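Local coordinates for protein diphosphomevalonate decarboxylase, putative (Trypanosoma brucei, PDB 2HKE) that probably catalyses the ATP-dependent decarboxylation of (R)-5-diphosphomevalonate to isopentenyl diphosphate, the building block of sterols and other isoprenoids, at residues A[319-322]-A[323-326]. The protein carries 1 engineered substitution. Numbering follows the deposited sequence.
Sequences PTPF and EKFF
Glu-323 curls back over the start of the short 3-10 turn that follows Pro-321 and carries the chain from helix 307-317 into edge strand 325-327 of the C-terminal domain. The bend at its chi2 (73°) brings OE1 to 3.5 Å from CB of Pro-321, and a water joins the carboxylate to the backbone: it accepts from N of Phe-322 at 2.9 Å and donates to OE1 of Glu-323. The first of two i to i+3 bonds runs from N of Lys-324 to O of Pro-321 (2.9 Å), while CB of Lys-324 lies against the methyl CG2 of Thr-320, the two side chains crossing nearly at right angles. NZ of Lys-324 is hydrogen-bonded to O of Glu-357. Phe-325 repeats the pattern, its N donating to O of Phe-322 at 2.9 Å. Here the aromatic side chains run side by side: the edge of the Phe-322 ring points into the face of Phe-325, with CD1 of Phe-322 3.7 Å above the centre of that ring and the planes at 66°, a T-shaped pair. Val-311 and Met-315 of helix 307-317 and Leu-359 of strand 358-363 also touch Phe-325, whereas Phe-322, the outer ring, meets Lys-337 in a cation-pi contact. Two backbone bonds thus fix the turn, and the T-shaped pair extends the apolar surface of buried Phe-325 out to exposed Phe-322.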
loop_
_atom_site.group_PDB
_atom_site.type_symbol
_atom_site.label_atom_id
_atom_site.label_comp_id
_atom_site.label_asym_id
_atom_site.label_seq_id
_atom_site.Cartn_x
_atom_site.Cartn_y
_atom_site.Cartn_z
ATOM N N PRO A 319 -23.622 7.453 4.264
ATOM C CA PRO A 319 -24.473 6.572 3.482
ATOM C C PRO A 319 -23.979 6.495 2.078
ATOM O O PRO A 319 -23.890 7.516 1.378
ATOM C CB PRO A 319 -25.854 7.246 3.562
ATOM C CG PRO A 319 -25.730 8.198 4.701
ATOM C CD PRO A 319 -24.355 8.631 4.763
ATOM N N THR A 320 -23.645 5.282 1.670
ATOM C CA THR A 320 -22.994 5.028 0.413
ATOM C C THR A 320 -23.762 3.930 -0.346
ATOM O O THR A 320 -23.987 2.840 0.185
ATOM C CB THR A 320 -21.557 4.545 0.624
ATOM O OG1 THR A 320 -20.850 5.493 1.456
ATOM C CG2 THR A 320 -20.841 4.316 -0.751
ATOM N N PRO A 321 -24.113 4.201 -1.598
ATOM C CA PRO A 321 -24.864 3.177 -2.349
ATOM C C PRO A 321 -24.044 1.896 -2.589
ATOM O O PRO A 321 -22.813 1.964 -2.752
ATOM C CB PRO A 321 -25.225 3.870 -3.666
ATOM C CG PRO A 321 -24.454 5.128 -3.731
ATOM C CD PRO A 321 -23.844 5.418 -2.374
ATOM N N PHE A 322 -24.714 0.744 -2.661
ATOM C CA PHE A 322 -23.985 -0.539 -2.812
ATOM C C PHE A 322 -23.258 -0.645 -4.123
ATOM O O PHE A 322 -22.245 -1.365 -4.239
ATOM C CB PHE A 322 -24.894 -1.744 -2.616
ATOM C CG PHE A 322 -25.353 -1.904 -1.222
ATOM C CD1 PHE A 322 -24.460 -2.178 -0.228
ATOM C CD2 PHE A 322 -26.697 -1.783 -0.890
ATOM C CE1 PHE A 322 -24.878 -2.330 1.090
ATOM C CE2 PHE A 322 -27.113 -1.935 0.414
ATOM C CZ PHE A 322 -26.201 -2.204 1.401
ATOM N N GLU A 323 -23.739 0.094 -5.107
ATOM C CA GLU A 323 -23.043 0.203 -6.376
ATOM C C GLU A 323 -21.580 0.684 -6.226
ATOM O O GLU A 323 -20.761 0.473 -7.116
ATOM C CB GLU A 323 -23.804 1.157 -7.270
ATOM C CG GLU A 323 -25.183 0.617 -7.759
ATOM C CD GLU A 323 -26.316 0.577 -6.703
ATOM O OE1 GLU A 323 -26.220 1.184 -5.610
ATOM O OE2 GLU A 323 -27.331 -0.112 -6.990
ATOM N N LYS A 324 -21.277 1.362 -5.121
ATOM C CA LYS A 324 -19.935 1.903 -4.863
ATOM C C LYS A 324 -19.122 1.026 -3.868
ATOM O O LYS A 324 -18.031 1.421 -3.442
ATOM C CB LYS A 324 -20.019 3.329 -4.324
ATOM C CG LYS A 324 -20.533 4.404 -5.309
ATOM C CD LYS A 324 -19.553 4.628 -6.461
ATOM C CE LYS A 324 -19.579 6.072 -7.042
ATOM N NZ LYS A 324 -18.571 7.048 -6.387
ATOM N N PHE A 325 -19.685 -0.106 -3.511
ATOM C CA PHE A 325 -18.991 -1.142 -2.738
ATOM C C PHE A 325 -18.245 -2.055 -3.698
ATOM O O PHE A 325 -18.826 -2.547 -4.676
ATOM C CB PHE A 325 -19.978 -2.007 -1.988
ATOM C CG PHE A 325 -20.483 -1.460 -0.719
ATOM C CD1 PHE A 325 -20.881 -0.146 -0.616
ATOM C CD2 PHE A 325 -20.655 -2.277 0.365
ATOM C CE1 PHE A 325 -21.409 0.335 0.512
ATOM C CE2 PHE A 325 -21.170 -1.794 1.533
ATOM C CZ PHE A 325 -21.536 -0.469 1.605
ATOM N N PHE A 326 -16.981 -2.323 -3.408
ATOM C CA PHE A 326 -16.192 -3.238 -4.183
ATOM C C PHE A 326 -15.629 -4.291 -3.228
ATOM O O PHE A 326 -14.572 -4.098 -2.643
ATOM C CB PHE A 326 -15.107 -2.472 -4.915
ATOM C CG PHE A 326 -15.636 -1.608 -5.991
ATOM C CD1 PHE A 326 -16.000 -0.315 -5.729
ATOM C CD2 PHE A 326 -15.855 -2.104 -7.264
ATOM C CE1 PHE A 326 -16.550 0.493 -6.757
ATOM C CE2 PHE A 326 -16.418 -1.277 -8.288
ATOM C CZ PHE A 326 -16.752 -0.015 -8.018
HETATM O O HOH W 1 -27.574 1.022 -2.818
#